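Local atomic coordinates of Bis(5'-nucleosyl)-tetraphosphatase [asymmetrical] (Caenorhabditis elegans, PDB entry 1KTG), a protein that hydrolyses diadenosine tetraphosphate asymmetrically to AMP and ATP, using divalent metal ions, as a member of the Nudix hydrolase family. Residues G7-R12 with G125-K130; E19-Q24 with E55-T60; K108-E111 with K117-D120. All blocks are in the same frame, centred on the assembly; numbering follows the deposited sequence.

The three contacts show how a Nudix fold sets helices on both faces of a central sheet. Contacts 1 and 3 lie on one face, where helices 122-137 and 112-119 pack, their centres about 10 Å apart. Contact 2 lies on the other face, its centre about 12 Å from the centre of each, and holds Glu-56 of the magnesium cluster, beside the bound hydroxide. Strand 17-25 joins all three: Leu-21 N probably donates a hydrogen bond to Ile-10 O of contact 1 at 2.9 Å, and Phe-20 N probably donates one to Cys-110 O of contact 3 at 2.7 Å. Bound AMP lies about 8 Å from the side chain of Leu-127 and about 11 Å from that of Ile-118.

Contact 1 (G7-R12 with G125-K130); sequences GLVIYR and GSLLRK
Val-9 of strand 3-14 and Leu-128 of helix 122-137 mark the nearest approach of the two backbones, their CA atoms 8.2 Å apart, a spacing that leaves the gap to be filled by side chains. Val-9 meets the helix with both arms of its fork. Its CG2 lies 3.9 Å from CD2 of Leu-127, while its CG1 lies 4.0 Å from CD2 of Leu-128, so one branched residue serves two consecutive residues of the helix. The fork is set by chi1 of 171°, which places CG1 opposite the backbone nitrogen and leaves CG2 beside it. The two leucines answer differently. Leu-127 starts directly toward the strand and slides past Val-9 in the opposing direction; Leu-128 leaves the helix at a slant, and only its end swings in, where it and Val-9 cross obliquely.

The same side chains also bind this layer to its surroundings: Val-9 touches Tyr-87 and Phe-20 on the flanking strands, Leu-127 reaches Leu-74 and Glu-72 of strand 64-78, and Leu-128 packs on Leu-112 and Ala-115 of helix 112-119. The C-terminal helix is thereby seated on the sheet of the Nudix alpha/beta/alpha sandwich, on the face away from the Nudix helix.

The interface is small, with 91 Å² buried between the segments. Every group that meets here is a methyl, all three residues are buried, and no hydrogen bond spans the interface, so the attraction is dispersive and hydrophobic, and position depends on the shape of the branches instead of on any directional bond.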
ATOM      1  N   GLY A   7      -0.693  -6.131  -0.848  1.00  5.90           N
ATOM      2  CA  GLY A   7       0.232  -5.132  -0.386  1.00  6.13           C
ATOM      3  C   GLY A   7      -0.151  -4.615   0.972  1.00  6.11           C
ATOM      4  O   GLY A   7      -1.041  -5.148   1.632  1.00  5.43           O
ATOM      5  N   LEU A   8       0.538  -3.560   1.382  1.00  6.04           N
ATOM      6  CA  LEU A   8       0.323  -2.957   2.674  1.00  5.72           C
ATOM      7  C   LEU A   8       0.110  -1.461   2.514  1.00  6.18           C
ATOM      8  O   LEU A   8       0.889  -0.784   1.853  1.00  6.59           O
ATOM      9  CB  LEU A   8       1.536  -3.204   3.581  1.00  5.82           C
ATOM     10  CG  LEU A   8       1.836  -4.663   3.949  1.00  5.86           C
ATOM     11  CD1 LEU A   8       3.032  -4.770   4.866  1.00  6.51           C
ATOM     12  CD2 LEU A   8       0.619  -5.345   4.559  1.00  5.33           C
ATOM     13  N   VAL A   9      -0.989  -0.971   3.072  1.00  6.45           N
ATOM     14  CA  VAL A   9      -1.231   0.459   3.139  1.00  6.60           C
ATOM     15  C   VAL A   9      -0.419   0.896   4.348  1.00  6.70           C
ATOM     16  O   VAL A   9      -0.830   0.723   5.488  1.00  6.98           O
ATOM     17  CB  VAL A   9      -2.716   0.789   3.304  1.00  6.43           C
ATOM     18  CG1 VAL A   9      -2.921   2.288   3.597  1.00  6.34           C
ATOM     19  CG2 VAL A   9      -3.478   0.405   2.048  1.00  7.34           C
ATOM     20  N   ILE A  10       0.785   1.376   4.078  1.00  7.08           N
ATOM     21  CA  ILE A  10       1.669   1.864   5.121  1.00  6.86           C
ATOM     22  C   ILE A  10       1.287   3.282   5.508  1.00  6.55           C
ATOM     23  O   ILE A  10       1.069   4.123   4.637  1.00  6.95           O
ATOM     24  CB  ILE A  10       3.105   1.907   4.600  1.00  7.10           C
ATOM     25  CG1 ILE A  10       3.551   0.531   4.081  1.00  8.11           C
ATOM     26  CG2 ILE A  10       4.034   2.476   5.679  1.00  7.13           C
ATOM     27  CD1 ILE A  10       3.564  -0.551   5.108  1.00  9.35           C
ATOM     28  N   TYR A  11       1.217   3.542   6.810  1.00  6.13           N
ATOM     29  CA  TYR A  11       0.992   4.894   7.303  1.00  5.93           C
ATOM     30  C   TYR A  11       1.970   5.190   8.411  1.00  6.25           C
ATOM     31  O   TYR A  11       2.568   4.283   9.013  1.00  6.40           O
ATOM     32  CB  TYR A  11      -0.437   5.094   7.818  1.00  6.16           C
ATOM     33  CG  TYR A  11      -0.733   4.473   9.171  1.00  5.91           C
ATOM     34  CD1 TYR A  11      -0.767   5.248  10.321  1.00  7.35           C
ATOM     35  CD2 TYR A  11      -1.002   3.120   9.293  1.00  7.12           C
ATOM     36  CE1 TYR A  11      -1.043   4.691  11.564  1.00  5.96           C
ATOM     37  CE2 TYR A  11      -1.285   2.553  10.528  1.00  6.44           C
ATOM     38  CZ  TYR A  11      -1.305   3.337  11.660  1.00  7.40           C
ATOM     39  OH  TYR A  11      -1.590   2.766  12.897  1.00  6.31           O
ATOM     40  N   ARG A  12       2.128   6.476   8.678  1.00  6.58           N
ATOM     41  CA  ARG A  12       2.905   6.929   9.804  1.00  6.14           C
ATOM     42  C   ARG A  12       2.149   8.069  10.457  1.00  7.00           C
ATOM     43  O   ARG A  12       1.174   8.593   9.897  1.00  6.46           O
ATOM     44  CB  ARG A  12       4.296   7.384   9.370  1.00  6.15           C
ATOM     45  CG  ARG A  12       4.316   8.735   8.663  1.00  5.42           C
ATOM     46  CD  ARG A  12       5.684   9.125   8.133  1.00  5.48           C
ATOM     47  NE  ARG A  12       5.656  10.432   7.480  1.00  4.84           N
ATOM     48  CZ  ARG A  12       6.708  11.020   6.943  1.00  4.85           C
ATOM     49  NH1 ARG A  12       7.909  10.430   6.987  1.00  2.98           N
ATOM     50  NH2 ARG A  12       6.565  12.215   6.385  1.00  3.37           N
ATOM     51  N   GLY A 125      -9.577   5.156  -3.290  1.00  8.11           N
ATOM     52  CA  GLY A 125     -10.025   6.254  -2.440  1.00  8.10           C
ATOM     53  C   GLY A 125     -10.920   5.781  -1.301  1.00  8.12           C
ATOM     54  O   GLY A 125     -10.694   6.104  -0.124  1.00  8.07           O
ATOM     55  N   SER A 126     -11.941   5.008  -1.649  1.00  7.96           N
ATOM     56  CA  SER A 126     -12.871   4.457  -0.656  1.00  7.93           C
ATOM     57  C   SER A 126     -12.149   3.581   0.373  1.00  7.98           C
ATOM     58  O   SER A 126     -12.474   3.608   1.560  1.00  8.20           O
ATOM     59  CB  SER A 126     -13.964   3.658  -1.362  1.00  8.07           C
ATOM     60  OG  SER A 126     -14.755   4.508  -2.158  1.00  9.29           O
ATOM     61  N   LEU A 127     -11.160   2.819  -0.088  1.00  7.74           N
ATOM     62  CA  LEU A 127     -10.370   1.960   0.786  1.00  7.43           C
ATOM     63  C   LEU A 127      -9.593   2.814   1.795  1.00  7.33           C
ATOM     64  O   LEU A 127      -9.605   2.547   3.000  1.00  6.80           O
ATOM     65  CB  LEU A 127      -9.421   1.094  -0.056  1.00  7.28           C
ATOM     66  CG  LEU A 127      -8.550   0.083   0.687  1.00  7.55           C
ATOM     67  CD1 LEU A 127      -8.207  -1.100  -0.225  1.00  7.25           C
ATOM     68  CD2 LEU A 127      -7.282   0.742   1.185  1.00  7.84           C
ATOM     69  N   LEU A 128      -8.945   3.865   1.309  1.00  7.25           N
ATOM     70  CA  LEU A 128      -8.188   4.753   2.187  1.00  7.46           C
ATOM     71  C   LEU A 128      -9.114   5.413   3.219  1.00  7.67           C
ATOM     72  O   LEU A 128      -8.745   5.553   4.382  1.00  7.85           O
ATOM     73  CB  LEU A 128      -7.433   5.815   1.360  1.00  7.39           C
ATOM     74  CG  LEU A 128      -6.287   5.299   0.478  1.00  7.68           C
ATOM     75  CD1 LEU A 128      -5.786   6.392  -0.461  1.00  8.25           C
ATOM     76  CD2 LEU A 128      -5.158   4.749   1.301  1.00  8.44           C
ATOM     77  N   ARG A 129     -10.325   5.792   2.808  1.00  7.15           N
ATOM     78  CA  ARG A 129     -11.276   6.382   3.748  1.00  7.64           C
ATOM     79  C   ARG A 129     -11.643   5.368   4.828  1.00  7.53           C
ATOM     80  O   ARG A 129     -11.720   5.707   6.011  1.00  8.20           O
ATOM     81  CB  ARG A 129     -12.540   6.873   3.030  1.00  7.59           C
ATOM     82  CG  ARG A 129     -12.283   8.075   2.144  1.00  8.28           C
ATOM     83  CD  ARG A 129     -13.510   8.759   1.603  1.00 10.42           C
ATOM     84  NE  ARG A 129     -13.144   9.865   0.717  1.00 11.15           N
ATOM     85  CZ  ARG A 129     -12.729  11.070   1.122  1.00 12.13           C
ATOM     86  NH1 ARG A 129     -12.422  11.993   0.220  1.00 13.12           N
ATOM     87  NH2 ARG A 129     -12.631  11.370   2.416  1.00 11.72           N
ATOM     88  N   LYS A 130     -11.846   4.120   4.416  1.00  7.52           N
ATOM     89  CA  LYS A 130     -12.199   3.045   5.338  1.00  7.14           C
ATOM     90  C   LYS A 130     -11.096   2.829   6.359  1.00  6.82           C
ATOM     91  O   LYS A 130     -11.346   2.714   7.565  1.00  6.24           O
ATOM     92  CB  LYS A 130     -12.437   1.757   4.556  1.00  7.76           C
TER

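Contact 2 (E19-Q24 with E55-T60); sequences EFLLLQ and EEANIT. With MG (magnesium ion), chain I; MG (magnesium ion), chain F.
Leu-23 on strand 17-25 rests against Glu-56 near the end of helix 45-57, the helix of the Nudix box, and so brings the sheet directly beneath a metal ligand. Leu-23 has the most surface buried here. Its CD1 approaches CB of Glu-56 to 3.9 Å and lies 4.0 Å from the backbone O of the same residue, meeting the glutamate at its base; the same methyl also borders the metal-bound carboxylate, 4.0 Å from OE1 of Glu-56.

Leu-21, two residues back on the strand and therefore on the same face of the sheet, uses CD2. With CG opposite the backbone nitrogen (chi1 179°), the side chain extends across the gap and meets CD1 of Ile-59 tip to tip at 4.0 Å; the CB of Ala-57 is also near this methyl. Asn-58, whose phi is positive (63°), is the first residue to leave the helix, and the next, Ile-59, points toward the strand. Leu-23 also touches Pro-35 of strand 32-38 and Leu-100 of a loop; Leu-21 touches Ile-10 of strand 3-14 and Val-98 of a loop.

From its apolar base the chain of Glu-56 runs on extended beyond CG (chi2 -177°) into the magnesium cluster, which Glu-52, Glu-103 and the backbone O of Lys-36 help to complete. Glu-55, its neighbour, borders the hydroxide site and binds a metal-held water through OE1. The two oxygens of Glu-56 have separate tasks: OE2 bridges two magnesium ions at 2.1 Å from each, whereas OE1 accepts a hydrogen bond of 2.8 Å from a water bound to one of them.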
ATOM      1  N   GLU A  19      -0.280  10.034   7.840  1.00  5.95           N
ATOM      2  CA  GLU A  19       0.165  10.143   6.457  1.00  6.11           C
ATOM      3  C   GLU A  19       0.302   8.743   5.891  1.00  6.16           C
ATOM      4  O   GLU A  19       0.733   7.832   6.599  1.00  5.79           O
ATOM      5  CB  GLU A  19       1.506  10.873   6.362  1.00  6.28           C
ATOM      6  CG  GLU A  19       1.445  12.321   6.818  1.00  5.78           C
ATOM      7  CD  GLU A  19       2.778  13.053   6.651  1.00  6.74           C
ATOM      8  OE1 GLU A  19       3.828  12.386   6.619  1.00  4.75           O
ATOM      9  OE2 GLU A  19       2.775  14.294   6.558  1.00  6.16           O
ATOM     10  N   PHE A  20      -0.100   8.583   4.632  1.00  5.46           N
ATOM     11  CA  PHE A  20      -0.011   7.313   3.893  1.00  5.44           C
ATOM     12  C   PHE A  20       1.119   7.328   2.850  1.00  6.04           C
ATOM     13  O   PHE A  20       1.318   8.331   2.135  1.00  6.00           O
ATOM     14  CB  PHE A  20      -1.343   7.029   3.178  1.00  5.19           C
ATOM     15  CG  PHE A  20      -2.514   6.926   4.113  1.00  4.50           C
ATOM     16  CD1 PHE A  20      -3.300   8.030   4.369  1.00  6.23           C
ATOM     17  CD2 PHE A  20      -2.793   5.737   4.769  1.00  7.13           C
ATOM     18  CE1 PHE A  20      -4.369   7.955   5.249  1.00  6.59           C
ATOM     19  CE2 PHE A  20      -3.864   5.650   5.648  1.00  7.74           C
ATOM     20  CZ  PHE A  20      -4.643   6.771   5.891  1.00  7.72           C
ATOM     21  N   LEU A  21       1.843   6.219   2.738  1.00  5.59           N
ATOM     22  CA  LEU A  21       2.946   6.129   1.788  1.00  6.05           C
ATOM     23  C   LEU A  21       2.463   5.664   0.413  1.00  6.45           C
ATOM     24  O   LEU A  21       1.840   4.619   0.291  1.00  6.85           O
ATOM     25  CB  LEU A  21       4.034   5.174   2.298  1.00  6.21           C
ATOM     26  CG  LEU A  21       5.249   4.968   1.375  1.00  6.39           C
ATOM     27  CD1 LEU A  21       6.030   6.264   1.166  1.00  5.58           C
ATOM     28  CD2 LEU A  21       6.169   3.858   1.889  1.00  6.18           C
ATOM     29  N   LEU A  22       2.736   6.461  -0.609  1.00  6.41           N
ATOM     30  CA  LEU A  22       2.423   6.083  -1.974  1.00  6.45           C
ATOM     31  C   LEU A  22       3.711   6.054  -2.781  1.00  6.62           C
ATOM     32  O   LEU A  22       4.616   6.887  -2.559  1.00  6.11           O
ATOM     33  CB  LEU A  22       1.420   7.048  -2.607  1.00  6.51           C
ATOM     34  CG  LEU A  22       0.021   7.044  -1.989  1.00  7.37           C
ATOM     35  CD1 LEU A  22      -0.850   8.067  -2.701  1.00  7.32           C
ATOM     36  CD2 LEU A  22      -0.623   5.672  -2.064  1.00  8.23           C
ATOM     37  N   LEU A  23       3.770   5.103  -3.719  1.00  6.02           N
ATOM     38  CA  LEU A  23       4.907   4.905  -4.625  1.00  5.81           C
ATOM     39  C   LEU A  23       4.476   5.106  -6.083  1.00  6.03           C
ATOM     40  O   LEU A  23       3.417   4.647  -6.517  1.00  5.79           O
ATOM     41  CB  LEU A  23       5.470   3.493  -4.482  1.00  5.88           C
ATOM     42  CG  LEU A  23       5.735   2.961  -3.080  1.00  5.77           C
ATOM     43  CD1 LEU A  23       6.271   1.540  -3.188  1.00  5.51           C
ATOM     44  CD2 LEU A  23       6.712   3.848  -2.328  1.00  6.88           C
ATOM     45  N   GLN A  24       5.309   5.798  -6.840  1.00  5.30           N
ATOM     46  CA  GLN A  24       5.006   6.078  -8.226  1.00  5.63           C
ATOM     47  C   GLN A  24       5.736   5.091  -9.130  1.00  5.42           C
ATOM     48  O   GLN A  24       6.970   4.979  -9.088  1.00  4.95           O
ATOM     49  CB  GLN A  24       5.396   7.512  -8.575  1.00  5.68           C
ATOM     50  CG  GLN A  24       4.828   7.961  -9.885  1.00  6.01           C
ATOM     51  CD  GLN A  24       5.402   9.275 -10.357  1.00  6.81           C
ATOM     52  OE1 GLN A  24       6.550   9.607 -10.050  1.00  6.78           O
ATOM     53  NE2 GLN A  24       4.612  10.021 -11.123  1.00  6.77           N
ATOM     54  N   GLU A  55      10.577  -5.293  -0.759  1.00  5.63           N
ATOM     55  CA  GLU A  55      11.203  -5.086  -2.064  1.00  5.69           C
ATOM     56  C   GLU A  55      11.041  -3.677  -2.612  1.00  6.12           C
ATOM     57  O   GLU A  55      11.994  -3.114  -3.154  1.00  6.34           O
ATOM     58  CB  GLU A  55      10.629  -6.059  -3.107  1.00  5.61           C
ATOM     59  CG  GLU A  55      11.113  -7.495  -2.979  1.00  5.38           C
ATOM     60  CD  GLU A  55      10.441  -8.437  -3.964  1.00  5.28           C
ATOM     61  OE1 GLU A  55       9.687  -7.961  -4.835  1.00  6.25           O
ATOM     62  OE2 GLU A  55      10.647  -9.660  -3.859  1.00  5.84           O
ATOM     63  N   GLU A  56       9.838  -3.123  -2.495  1.00  5.79           N
ATOM     64  CA  GLU A  56       9.530  -1.855  -3.150  1.00  6.16           C
ATOM     65  C   GLU A  56       9.842  -0.607  -2.328  1.00  6.32           C
ATOM     66  O   GLU A  56      10.096   0.465  -2.891  1.00  6.52           O
ATOM     67  CB  GLU A  56       8.064  -1.845  -3.599  1.00  5.93           C
ATOM     68  CG  GLU A  56       7.747  -2.956  -4.594  1.00  6.36           C
ATOM     69  CD  GLU A  56       6.321  -2.929  -5.102  1.00  5.86           C
ATOM     70  OE1 GLU A  56       5.486  -2.153  -4.578  1.00  5.77           O
ATOM     71  OE2 GLU A  56       6.036  -3.680  -6.062  1.00  5.85           O
ATOM     72  N   ALA A  57       9.804  -0.727  -1.003  1.00  5.98           N
ATOM     73  CA  ALA A  57      10.017   0.443  -0.151  1.00  6.05           C
ATOM     74  C   ALA A  57      11.130   0.257   0.873  1.00  6.35           C
ATOM     75  O   ALA A  57      11.456   1.188   1.603  1.00  6.58           O
ATOM     76  CB  ALA A  57       8.732   0.815   0.533  1.00  6.02           C
ATOM     77  N   ASN A  58      11.704  -0.940   0.926  1.00  6.05           N
ATOM     78  CA  ASN A  58      12.785  -1.256   1.857  1.00  6.85           C
ATOM     79  C   ASN A  58      12.329  -1.154   3.316  1.00  6.74           C
ATOM     80  O   ASN A  58      13.101  -0.764   4.191  1.00  6.42           O
ATOM     81  CB  ASN A  58      14.005  -0.366   1.605  1.00  7.39           C
ATOM     82  CG  ASN A  58      15.305  -1.017   2.021  1.00  8.63           C
ATOM     83  OD1 ASN A  58      16.288  -0.332   2.288  1.00 13.53           O
ATOM     84  ND2 ASN A  58      15.330  -2.339   2.059  1.00 10.73           N
ATOM     85  N   ILE A  59      11.060  -1.501   3.547  1.00  6.53           N
ATOM     86  CA  ILE A  59      10.487  -1.560   4.886  1.00  7.20           C
ATOM     87  C   ILE A  59      10.250  -3.033   5.227  1.00  7.19           C
ATOM     88  O   ILE A  59       9.542  -3.751   4.494  1.00  7.40           O
ATOM     89  CB  ILE A  59       9.177  -0.784   4.956  1.00  7.07           C
ATOM     90  CG1 ILE A  59       9.436   0.702   4.713  1.00  7.04           C
ATOM     91  CG2 ILE A  59       8.516  -0.989   6.308  1.00  8.46           C
ATOM     92  CD1 ILE A  59       8.185   1.532   4.463  1.00  8.03           C
ATOM     93  N   THR A  60      10.834  -3.457   6.346  1.00  7.58           N
ATOM     94  CA  THR A  60      10.749  -4.831   6.825  1.00  8.08           C
ATOM     95  C   THR A  60       9.558  -5.040   7.759  1.00  8.25           C
ATOM     96  O   THR A  60       8.998  -4.093   8.324  1.00  7.48           O
ATOM     97  CB  THR A  60      12.022  -5.234   7.591  1.00  8.56           C
ATOM     98  OG1 THR A  60      12.046  -4.592   8.878  1.00  9.98           O
ATOM     99  CG2 THR A  60      13.299  -4.753   6.889  1.00  9.81           C
TER
HETATM  100 MG    MG I 505       6.878  -5.412  -6.878  1.00  8.41          MG
HETATM  101 MG    MG F 502       4.279  -3.654  -7.144  1.00  9.00          MG
HETATM  102  O   HOH W   1       8.865  -5.536  -5.983  1.00  7.63           O
HETATM  103  O   HOH W   2       3.569  -1.750  -6.515  1.00  6.07           O
HETATM  104  O   HOH W   3       2.654  -3.700  -8.479  1.00  9.71           O
HETATM  105  O   HOH W   4       5.422  -2.714  -8.685  1.00  8.11           O

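Contact 3 (K108-E111 with K117-D120); sequences KWCE and KIAD. With MG (magnesium ion), chain E.
The end of a lysine, Lys-108, lies across the tip of an isoleucine, Ile-118, with the charged nitrogen itself against a methyl group: NZ is 3.7 Å from CD1. The methylene CD of the same lysine is just as close to that methyl, also at 3.7 Å, so Ile-118 packs beneath the outer part of the chain and not against its ammonium alone. The charge is met separately, by a salt bridge from NZ to Asp-114 one turn earlier on the same helix. Lys-108 is stretched out along its whole length, with CG opposite the backbone nitrogen (chi1 -167°), and this straight rod crosses the isoleucine side chain at about a right angle.

Cys-110, two residues further along, is the second strand residue to touch it. Its SG stands 3.9 Å from the same CD1, giving the methyl a buried neighbour besides the more exposed lysine. Ile-118 buries the most surface here, and its CD1 makes the nearest approach to both strand residues; Leu-22 of the neighbouring strand 17-25 and Trp-32 of strand 32-38 also touch it.

Between the two segments the chain turns back at once. Glu-111 occupies the N-cap position of helix 112-119; its OE2 binds a magnesium ion at 2.0 Å that also holds two waters, while OE1 pairs with Lys-17. This ion is remote from the magnesium cluster at Glu-56. At the far end Asp-120, with positive phi (68°), closes the helix just before Tyr-121, which lines the AMP pocket. The whole is a strand followed directly by a helix that folds back over its own sheet, the helix belonging to one outer layer of the Nudix alpha/beta/alpha sandwich.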
ATOM      1  N   LYS A 108       5.760   9.536  -1.889  1.00  5.65           N
ATOM      2  CA  LYS A 108       5.273  10.693  -1.146  1.00  5.18           C
ATOM      3  C   LYS A 108       4.535  10.235   0.094  1.00  5.27           C
ATOM      4  O   LYS A 108       3.822   9.226   0.069  1.00  4.94           O
ATOM      5  CB  LYS A 108       4.339  11.548  -1.999  1.00  5.51           C
ATOM      6  CG  LYS A 108       4.059  12.923  -1.398  1.00  5.61           C
ATOM      7  CD  LYS A 108       3.194  13.774  -2.328  1.00  6.50           C
ATOM      8  CE  LYS A 108       2.777  15.106  -1.715  1.00  5.02           C
ATOM      9  NZ  LYS A 108       1.661  15.752  -2.506  1.00  4.35           N
ATOM     10  N   TRP A 109       4.731  10.955   1.190  1.00  5.50           N
ATOM     11  CA  TRP A 109       3.950  10.693   2.395  1.00  5.48           C
ATOM     12  C   TRP A 109       2.772  11.658   2.314  1.00  5.53           C
ATOM     13  O   TRP A 109       2.955  12.874   2.329  1.00  5.69           O
ATOM     14  CB  TRP A 109       4.781  10.929   3.647  1.00  5.00           C
ATOM     15  CG  TRP A 109       5.744   9.816   3.926  1.00  5.51           C
ATOM     16  CD1 TRP A 109       7.078   9.799   3.664  1.00  5.21           C
ATOM     17  CD2 TRP A 109       5.440   8.563   4.541  1.00  5.66           C
ATOM     18  NE1 TRP A 109       7.624   8.606   4.073  1.00  5.56           N
ATOM     19  CE2 TRP A 109       6.634   7.832   4.618  1.00  6.11           C
ATOM     20  CE3 TRP A 109       4.267   7.980   5.036  1.00  5.87           C
ATOM     21  CZ2 TRP A 109       6.694   6.552   5.173  1.00  6.98           C
ATOM     22  CZ3 TRP A 109       4.334   6.708   5.591  1.00  6.17           C
ATOM     23  CH2 TRP A 109       5.537   6.012   5.650  1.00  6.62           C
ATOM     24  N   CYS A 110       1.563  11.114   2.234  1.00  5.75           N
ATOM     25  CA  CYS A 110       0.379  11.914   1.956  1.00  5.30           C
ATOM     26  C   CYS A 110      -0.712  11.863   3.008  1.00  5.24           C
ATOM     27  O   CYS A 110      -1.099  10.787   3.443  1.00  4.63           O
ATOM     28  CB  CYS A 110      -0.272  11.427   0.660  1.00  5.24           C
ATOM     29  SG  CYS A 110       0.860  11.096  -0.709  1.00  6.58           S
ATOM     30  N   GLU A 111      -1.220  13.041   3.371  1.00  4.75           N
ATOM     31  CA  GLU A 111      -2.418  13.142   4.190  1.00  5.27           C
ATOM     32  C   GLU A 111      -3.594  12.553   3.387  1.00  5.43           C
ATOM     33  O   GLU A 111      -3.556  12.487   2.157  1.00  6.30           O
ATOM     34  CB  GLU A 111      -2.686  14.586   4.600  1.00  5.29           C
ATOM     35  CG  GLU A 111      -1.689  15.105   5.616  1.00  6.04           C
ATOM     36  CD  GLU A 111      -1.993  16.527   6.059  1.00  6.96           C
ATOM     37  OE1 GLU A 111      -3.187  16.859   6.184  1.00  6.95           O
ATOM     38  OE2 GLU A 111      -1.038  17.295   6.302  1.00  6.83           O
ATOM     39  N   LYS A 117      -6.439  11.908  -3.914  1.00  5.66           N
ATOM     40  CA  LYS A 117      -6.240  12.595  -5.182  1.00  6.20           C
ATOM     41  C   LYS A 117      -5.123  11.938  -6.006  1.00  6.24           C
ATOM     42  O   LYS A 117      -5.284  11.722  -7.211  1.00  5.88           O
ATOM     43  CB  LYS A 117      -5.914  14.066  -4.948  1.00  6.55           C
ATOM     44  N   ILE A 118      -3.995  11.643  -5.360  1.00  6.33           N
ATOM     45  CA  ILE A 118      -2.826  11.086  -6.050  1.00  7.08           C
ATOM     46  C   ILE A 118      -3.073   9.640  -6.521  1.00  7.31           C
ATOM     47  O   ILE A 118      -2.669   9.268  -7.624  1.00  7.64           O
ATOM     48  CB  ILE A 118      -1.559  11.174  -5.163  1.00  7.25           C
ATOM     49  CG1 ILE A 118      -1.086  12.632  -5.068  1.00  7.98           C
ATOM     50  CG2 ILE A 118      -0.444  10.294  -5.718  1.00  7.53           C
ATOM     51  CD1 ILE A 118       0.098  12.867  -4.114  1.00  8.13           C
ATOM     52  N   ALA A 119      -3.758   8.851  -5.700  1.00  8.16           N
ATOM     53  CA  ALA A 119      -4.055   7.448  -6.017  1.00  8.83           C
ATOM     54  C   ALA A 119      -5.051   7.390  -7.168  1.00  9.53           C
ATOM     55  O   ALA A 119      -5.062   6.445  -7.954  1.00  9.25           O
ATOM     56  CB  ALA A 119      -4.597   6.732  -4.805  1.00  9.06           C
ATOM     57  N   ASP A 120      -5.887   8.418  -7.223  1.00 10.01           N
ATOM     58  CA  ASP A 120      -6.804   8.690  -8.322  1.00 10.94           C
ATOM     59  C   ASP A 120      -7.970   7.713  -8.522  1.00 10.79           C
ATOM     60  O   ASP A 120      -9.078   8.156  -8.794  1.00 12.20           O
ATOM     61  CB  ASP A 120      -6.030   8.937  -9.623  1.00 11.23           C
ATOM     62  CG  ASP A 120      -6.940   9.174 -10.801  1.00 13.58           C
ATOM     63  OD1 ASP A 120      -7.733  10.153 -10.794  1.00 15.96           O
ATOM     64  OD2 ASP A 120      -6.929   8.413 -11.785  1.00 17.02           O
TER
HETATM   65 MG    MG E 501       1.005  17.507   6.316  1.00 11.07          MG
HETATM   66  O   HOH W   5       1.319  16.036   7.901  1.00 10.44           O
HETATM   67  O   HOH W   6       1.456  15.861   5.000  1.00  7.48           O